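Local coordinates for protein aminotransferase, class I (PDB 2O1B) that probably catalyses pyridoxal-5'-phosphate-dependent transfer of amino groups between amino acids and 2-oxo acids, as an aspartate-type class I aminotransferase, at residues A[114-117]-A[118-122]; A[172-175]-A[176-180]; A[397-400]-A[401-404]. All blocks are in the same frame, centred on the assembly; numbering follows the deposited sequence.

Overall arrangement
Contact 1 is buried. Contacts 2 and 3 lie at the surface. Each contact is local and includes a turn or a helix start, but no two share a helix or strand. Contact 1 joins strand 112-115 to helix 118-129, and its helix start turns backbone N-H groups to the PLP phosphate. Contact 2 also opens a helix, 176-181, yet there the bonds across the contact are backbone to backbone and the packing is aliphatic. Contact 3 follows helix 388-397 at the C-terminus and mixes tyrosine rings, leucines and bridging waters. The centre of contact 1 is about 30 Å from that of contact 2 and about 41 Å from that of contact 3.

Contact 1. Residues A[114-117]-A[118-122]; sequences ILYG and TKNGL. With PLP (pyridoxal-5'-phosphate), chain B.
Leu-115 sends both methyl groups against the first turn of helix 118-129. CD2 rests on Gly-121 CA at 3.7 Å. CD1 is about equally far from Gly-121 CA and Thr-118 CA, 4.1 and 4.2 Å. The leucine thus packs on bare backbone at Gly-121, and Ile-248 of strand 245-250 adds to the same apolar patch. Next to it the chain bends at Tyr-116, the centre of an inverse gamma turn. The Tyr-116 ring and the Asn-120 side chain leave the backbone in the same direction, next to each other. Their flat groups stand nearly at right angles, with planes 87° apart. Water 1 donates to Tyr-116 O at 2.7 Å and links it weakly to Asn-120 N.

This strand-turn-helix unit forms part of the phosphate site of a class I aminotransferase, where the start of a helix faces the PLP phosphate. Thr-118 N donates to PLP O3P at 2.9 Å, and Lys-119 N to PLP O2P at 3.0 Å. Both bonds are fairly straight, and the helix dipole would favour the anion. Thr-118 places OG1 between its own N and carbonyl carbon (chi1 64°), which brings the hydroxyl 2.8 Å from O3P. That bond is weak, and O4P is another possible acceptor. The Lys-119 chain is extended throughout, starting at chi1 -177°. It runs to the second subunit, where NZ bonds to Thr-280 O and Asn-283 O. Leu-122 reaches the cofactor ring instead, with CD1 3.6 Å from PLP C6.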
loop_
_atom_site.group_PDB
_atom_site.type_symbol
_atom_site.label_atom_id
_atom_site.label_comp_id
_atom_site.label_asym_id
_atom_site.label_seq_id
_atom_site.Cartn_x
_atom_site.Cartn_y
_atom_site.Cartn_z
ATOM N N ILE A 114 2.515 8.719 8.126
ATOM C CA ILE A 114 2.234 7.334 8.479
ATOM C C ILE A 114 2.452 6.413 7.280
ATOM O O ILE A 114 2.095 6.773 6.158
ATOM C CB ILE A 114 0.786 7.203 8.983
ATOM C CG1 ILE A 114 0.679 7.787 10.390
ATOM C CG2 ILE A 114 0.368 5.767 9.063
ATOM C CD1 ILE A 114 0.045 9.131 10.454
ATOM N N LEU A 115 3.039 5.235 7.523
ATOM C CA LEU A 115 3.369 4.280 6.451
ATOM C C LEU A 115 2.637 2.952 6.602
ATOM O O LEU A 115 2.439 2.474 7.713
ATOM C CB LEU A 115 4.887 4.037 6.362
ATOM C CG LEU A 115 5.808 5.248 6.139
ATOM C CD1 LEU A 115 7.279 4.857 6.206
ATOM C CD2 LEU A 115 5.496 5.955 4.827
ATOM N N TYR A 116 2.258 2.360 5.471
ATOM C CA TYR A 116 1.545 1.081 5.434
ATOM C C TYR A 116 2.566 -0.064 5.455
ATOM O O TYR A 116 2.682 -0.834 4.491
ATOM C CB TYR A 116 0.684 1.007 4.171
ATOM C CG TYR A 116 -0.277 2.166 4.027
ATOM C CD1 TYR A 116 -1.579 2.073 4.507
ATOM C CD2 TYR A 116 0.116 3.362 3.414
ATOM C CE1 TYR A 116 -2.473 3.136 4.382
ATOM C CE2 TYR A 116 -0.768 4.435 3.286
ATOM C CZ TYR A 116 -2.060 4.315 3.778
ATOM O OH TYR A 116 -2.955 5.358 3.657
ATOM N N GLY A 117 3.300 -0.156 6.561
ATOM C CA GLY A 117 4.525 -0.945 6.637
ATOM C C GLY A 117 5.614 -0.119 5.990
ATOM O O GLY A 117 5.370 0.519 4.964
ATOM N N THR A 118 6.815 -0.131 6.567
ATOM C CA THR A 118 7.897 0.734 6.087
ATOM C C THR A 118 8.401 0.384 4.697
ATOM O O THR A 118 8.872 1.265 3.981
ATOM C CB THR A 118 9.107 0.823 7.062
ATOM O OG1 THR A 118 9.756 -0.454 7.204
ATOM C CG2 THR A 118 8.654 1.335 8.415
ATOM N N LYS A 119 8.315 -0.891 4.316
ATOM C CA LYS A 119 8.730 -1.302 2.975
ATOM C C LYS A 119 8.053 -0.415 1.922
ATOM O O LYS A 119 8.706 0.117 1.017
ATOM C CB LYS A 119 8.436 -2.786 2.735
ATOM C CG LYS A 119 8.908 -3.289 1.368
ATOM C CD LYS A 119 8.438 -4.707 1.088
ATOM C CE LYS A 119 8.881 -5.151 -0.315
ATOM N NZ LYS A 119 8.808 -6.635 -0.468
ATOM N N ASN A 120 6.745 -0.235 2.071
ATOM C CA ASN A 120 5.967 0.591 1.153
ATOM C C ASN A 120 6.482 2.030 1.053
ATOM O O ASN A 120 6.548 2.594 -0.054
ATOM C CB ASN A 120 4.491 0.582 1.563
ATOM C CG ASN A 120 3.582 1.139 0.490
ATOM O OD1 ASN A 120 3.398 0.532 -0.578
ATOM N ND2 ASN A 120 2.999 2.302 0.763
ATOM N N GLY A 121 6.834 2.623 2.196
ATOM C CA GLY A 121 7.345 3.997 2.223
ATOM C C GLY A 121 8.773 4.119 1.725
ATOM O O GLY A 121 9.104 5.045 0.970
ATOM N N LEU A 122 9.622 3.176 2.136
ATOM C CA LEU A 122 11.009 3.126 1.674
ATOM C C LEU A 122 11.087 3.013 0.169
ATOM O O LEU A 122 11.882 3.710 -0.453
ATOM C CB LEU A 122 11.785 1.971 2.327
ATOM C CG LEU A 122 12.106 2.128 3.822
ATOM C CD1 LEU A 122 12.307 0.775 4.486
ATOM C CD2 LEU A 122 13.319 3.026 4.041
HETATM N N1 PLP B . 14.183 -2.139 6.365
HETATM C C2 PLP B . 14.949 -3.081 7.027
HETATM C C2A PLP B . 16.419 -2.828 7.221
HETATM C C3 PLP B . 14.322 -4.224 7.528
HETATM O O3 PLP B . 15.034 -5.181 8.192
HETATM C C4 PLP B . 12.945 -4.408 7.347
HETATM C C4A PLP B . 12.233 -5.298 8.323
HETATM C C5 PLP B . 12.187 -3.455 6.661
HETATM C C6 PLP B . 12.822 -2.316 6.167
HETATM C C5A PLP B . 10.694 -3.643 6.425
HETATM O O4P PLP B . 9.926 -3.435 7.595
HETATM P P PLP B . 8.312 -3.411 7.531
HETATM O O1P PLP B . 7.770 -4.684 8.160
HETATM O O2P PLP B . 7.923 -3.316 6.080
HETATM O O3P PLP B . 7.853 -2.214 8.315
HETATM O O HOH W 1 4.461 -2.428 3.274
#

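Contact 2. Residues A[172-175]-A[176-180]; sequences SKVD and SQIID
The Asp-175 carboxylate and the Gln-177 amide run alongside each other in one direction, with their planes 57° apart. They do not stack. The carboxylate meets the aliphatic root of Gln-177, with Asp-175 OD1 3.5 Å from Gln-177 CB. Asp-175 holds the N-cap position of helix 176-181, which leads directly into strand 182-187 of the large mixed sheet. Its side chain makes no capping bond; with chi1 -175° CG points away from its own N and lies beside the Gln-177 stem. Asp-175 CB touches Ile-178 CG1 at 3.7 Å.

The carbonyl of Asp-175 accepts two backbone bonds. Ile-179 N gives the stronger one, at 3.1 Å and nearly straight. Ile-178 N gives a weak, strongly bent one. On the apolar side, Val-174 and Ile-179 cross obliquely. Val-174 CG1 sits 3.5 Å from Ile-179 CG1 and also touches Ile-178 CB more loosely. This ties the loop before the helix to its first turn. Farther on, Ile-178 O accepts a bond from Thr-182 OG1, at the start of strand 182-187. The extended Ile-179 side chain reaches the loop, where its CD1 lies 3.3 Å from Val-174 O.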
loop_
_atom_site.group_PDB
_atom_site.type_symbol
_atom_site.label_atom_id
_atom_site.label_comp_id
_atom_site.label_asym_id
_atom_site.label_seq_id
_atom_site.Cartn_x
_atom_site.Cartn_y
_atom_site.Cartn_z
ATOM N N SER A 172 34.973 10.163 1.605
ATOM C CA SER A 172 36.154 10.547 0.832
ATOM C C SER A 172 36.498 9.521 -0.248
ATOM O O SER A 172 37.228 9.831 -1.192
ATOM C CB SER A 172 37.358 10.783 1.751
ATOM O OG SER A 172 37.943 9.558 2.165
ATOM N N LYS A 173 35.969 8.305 -0.106
ATOM C CA LYS A 173 36.226 7.236 -1.068
ATOM C C LYS A 173 35.151 7.113 -2.156
ATOM O O LYS A 173 35.347 6.394 -3.140
ATOM C CB LYS A 173 36.412 5.901 -0.343
ATOM C CG LYS A 173 37.767 5.728 0.333
ATOM C CD LYS A 173 37.740 4.503 1.249
ATOM C CE LYS A 173 39.009 4.391 2.097
ATOM N NZ LYS A 173 40.004 3.458 1.508
ATOM N N VAL A 174 34.016 7.795 -1.982
ATOM C CA VAL A 174 33.012 7.883 -3.049
ATOM C C VAL A 174 33.568 8.777 -4.165
ATOM O O VAL A 174 34.070 9.874 -3.895
ATOM C CB VAL A 174 31.649 8.443 -2.554
ATOM C CG1 VAL A 174 30.578 8.322 -3.649
ATOM C CG2 VAL A 174 31.178 7.724 -1.285
ATOM N N ASP A 175 33.489 8.299 -5.404
ATOM C CA ASP A 175 33.957 9.068 -6.558
ATOM C C ASP A 175 33.332 10.462 -6.555
ATOM O O ASP A 175 32.110 10.602 -6.435
ATOM C CB ASP A 175 33.634 8.334 -7.860
ATOM C CG ASP A 175 34.210 9.029 -9.086
ATOM O OD1 ASP A 175 33.505 9.079 -10.116
ATOM O OD2 ASP A 175 35.356 9.528 -9.024
ATOM N N SER A 176 34.176 11.486 -6.667
ATOM C CA SER A 176 33.720 12.874 -6.600
ATOM C C SER A 176 32.590 13.170 -7.582
ATOM O O SER A 176 31.685 13.945 -7.272
ATOM C CB SER A 176 34.886 13.853 -6.790
ATOM O OG SER A 176 35.510 13.695 -8.055
ATOM N N GLN A 177 32.645 12.534 -8.751
ATOM C CA GLN A 177 31.624 12.699 -9.785
ATOM C C GLN A 177 30.268 12.123 -9.377
ATOM O O GLN A 177 29.228 12.707 -9.687
ATOM C CB GLN A 177 32.086 12.083 -11.108
ATOM C CG GLN A 177 33.392 12.668 -11.648
ATOM C CD GLN A 177 33.553 12.475 -13.150
ATOM O OE1 GLN A 177 34.539 11.892 -13.613
ATOM N NE2 GLN A 177 32.577 12.960 -13.920
ATOM N N ILE A 178 30.288 10.985 -8.685
ATOM C CA ILE A 178 29.067 10.345 -8.201
ATOM C C ILE A 178 28.387 11.188 -7.126
ATOM O O ILE A 178 27.174 11.392 -7.180
ATOM C CB ILE A 178 29.315 8.899 -7.644
ATOM C CG1 ILE A 178 30.043 7.992 -8.658
ATOM C CG2 ILE A 178 28.015 8.269 -7.176
ATOM C CD1 ILE A 178 29.403 7.876 -10.047
ATOM N N ILE A 179 29.164 11.658 -6.150
ATOM C CA ILE A 179 28.642 12.487 -5.054
ATOM C C ILE A 179 27.887 13.695 -5.602
ATOM O O ILE A 179 26.793 14.012 -5.141
ATOM C CB ILE A 179 29.774 13.004 -4.127
ATOM C CG1 ILE A 179 30.565 11.846 -3.520
ATOM C CG2 ILE A 179 29.210 13.901 -3.023
ATOM C CD1 ILE A 179 31.961 12.250 -3.016
ATOM N N ASP A 180 28.485 14.356 -6.590
ATOM C CA ASP A 180 27.892 15.524 -7.235
ATOM C C ASP A 180 26.550 15.217 -7.898
ATOM O O ASP A 180 25.648 16.060 -7.910
ATOM C CB ASP A 180 28.869 16.113 -8.258
ATOM C CG ASP A 180 29.946 16.987 -7.617
ATOM O OD1 ASP A 180 30.181 16.888 -6.389
ATOM O OD2 ASP A 180 30.566 17.782 -8.353
#

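Contact 3. Residues A[397-400]-A[401-404]; sequences TELA and YLYE
Tyr-401 turns one ring edge to the backbone of Glu-398 and one ring face to Leu-402. Glu-398 O lies in the ring plane, 3.3 Å from Tyr-401 CD2. Leu-402 CG sits 3.8 Å above the plane of the Tyr-401 ring, offset toward its rim. These residues belong to successive turns at the C-terminus, after helix 388-397. The turns are closed by bonds from residue i+3 to residue i, the spacing of a 3-10 helix. Leu-402 N donates to Leu-399 O at 2.9 Å, and Tyr-403 N to Ala-400 O at 3.0 Å.

With chi1 at 75° the Tyr-401 ring swings back along the chain toward Glu-398. Water 3 then bridges the two side chains. It donates to Glu-398 OE1 and lies 2.8 Å from Tyr-401 OH. Glu-398 OE1 also forms a salt bridge with Lys-360, so this carboxylate has a second, charged partner. Water 2 makes a second bridge, donating to Glu-398 O and accepting weakly from Tyr-401 N.

Leu-399 and Leu-402 are neighbours on one flank, with Leu-399 CD2 4.0 Å from Leu-402 CD1. Leu-399 is buried against Phe-355 and Leu-356 of helix 349-360, which joins the chain end to that helix by packing. Tyr-403 packs on Phe-352 of the same helix and on Leu-328 and Pro-329. Its ring presents an edge to the two carbonyls of Leu-399 and Ala-400, with CD2 3.6 Å from Leu-399 O. At the far end of that ring, Tyr-403 OH is hydrogen-bonded to Glu-342 O.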
loop_
_atom_site.group_PDB
_atom_site.type_symbol
_atom_site.label_atom_id
_atom_site.label_comp_id
_atom_site.label_asym_id
_atom_site.label_seq_id
_atom_site.Cartn_x
_atom_site.Cartn_y
_atom_site.Cartn_z
ATOM N N THR A 397 29.296 -25.252 14.269
ATOM C CA THR A 397 30.655 -25.426 14.810
ATOM C C THR A 397 31.332 -26.704 14.304
ATOM O O THR A 397 32.559 -26.771 14.208
ATOM C CB THR A 397 30.673 -25.403 16.355
ATOM O OG1 THR A 397 29.788 -26.406 16.861
ATOM C CG2 THR A 397 30.243 -24.052 16.876
ATOM N N GLU A 398 30.524 -27.714 13.982
ATOM C CA GLU A 398 31.005 -28.940 13.347
ATOM C C GLU A 398 31.722 -28.643 12.022
ATOM O O GLU A 398 32.538 -29.441 11.553
ATOM C CB GLU A 398 29.833 -29.905 13.128
ATOM C CG GLU A 398 30.223 -31.350 12.812
ATOM C CD GLU A 398 30.404 -31.632 11.315
ATOM O OE1 GLU A 398 29.983 -30.805 10.480
ATOM O OE2 GLU A 398 30.960 -32.691 10.973
ATOM N N LEU A 399 31.426 -27.485 11.438
ATOM C CA LEU A 399 31.975 -27.103 10.137
ATOM C C LEU A 399 33.278 -26.313 10.241
ATOM O O LEU A 399 33.781 -25.804 9.238
ATOM C CB LEU A 399 30.934 -26.320 9.330
ATOM C CG LEU A 399 29.584 -27.005 9.083
ATOM C CD1 LEU A 399 28.593 -26.014 8.488
ATOM C CD2 LEU A 399 29.758 -28.230 8.183
ATOM N N ALA A 400 33.823 -26.229 11.453
ATOM C CA ALA A 400 35.081 -25.514 11.715
ATOM C C ALA A 400 36.219 -25.943 10.784
ATOM O O ALA A 400 37.034 -25.115 10.374
ATOM C CB ALA A 400 35.499 -25.698 13.170
ATOM N N TYR A 401 36.261 -27.237 10.457
ATOM C CA TYR A 401 37.272 -27.788 9.554
ATOM C C TYR A 401 37.275 -27.115 8.169
ATOM O O TYR A 401 38.303 -27.090 7.495
ATOM C CB TYR A 401 37.124 -29.317 9.439
ATOM C CG TYR A 401 35.958 -29.783 8.592
ATOM C CD1 TYR A 401 36.121 -30.043 7.232
ATOM C CD2 TYR A 401 34.691 -29.956 9.150
ATOM C CE1 TYR A 401 35.050 -30.463 6.443
ATOM C CE2 TYR A 401 33.607 -30.374 8.369
ATOM C CZ TYR A 401 33.799 -30.627 7.014
ATOM O OH TYR A 401 32.739 -31.035 6.233
ATOM N N LEU A 402 36.131 -26.569 7.756
ATOM C CA LEU A 402 36.015 -25.940 6.441
ATOM C C LEU A 402 36.773 -24.618 6.377
ATOM O O LEU A 402 37.161 -24.169 5.303
ATOM C CB LEU A 402 34.546 -25.722 6.069
ATOM C CG LEU A 402 33.711 -26.948 5.685
ATOM C CD1 LEU A 402 32.254 -26.588 5.587
ATOM C CD2 LEU A 402 34.176 -27.566 4.376
ATOM N N TYR A 403 36.997 -24.013 7.540
ATOM C CA TYR A 403 37.598 -22.686 7.610
ATOM C C TYR A 403 39.124 -22.673 7.721
ATOM O O TYR A 403 39.754 -21.615 7.570
ATOM C CB TYR A 403 36.963 -21.885 8.737
ATOM C CG TYR A 403 35.534 -21.480 8.449
ATOM C CD1 TYR A 403 35.249 -20.297 7.761
ATOM C CD2 TYR A 403 34.469 -22.282 8.852
ATOM C CE1 TYR A 403 33.951 -19.917 7.501
ATOM C CE2 TYR A 403 33.170 -21.911 8.587
ATOM C CZ TYR A 403 32.915 -20.728 7.916
ATOM O OH TYR A 403 31.620 -20.359 7.665
ATOM N N GLU A 404 39.708 -23.838 7.990
ATOM C CA GLU A 404 41.165 -24.007 7.992
ATOM C C GLU A 404 41.779 -23.424 6.715
ATOM O O GLU A 404 42.963 -23.068 6.682
ATOM C CB GLU A 404 41.531 -25.489 8.101
ATOM C CG GLU A 404 41.239 -26.133 9.451
ATOM C CD GLU A 404 41.826 -27.543 9.566
ATOM O OE1 GLU A 404 42.922 -27.805 8.999
ATOM O OE2 GLU A 404 41.190 -28.398 10.227
HETATM O O HOH W 2 35.275 -29.279 12.878
HETATM O O HOH W 3 30.666 -31.775 7.889
#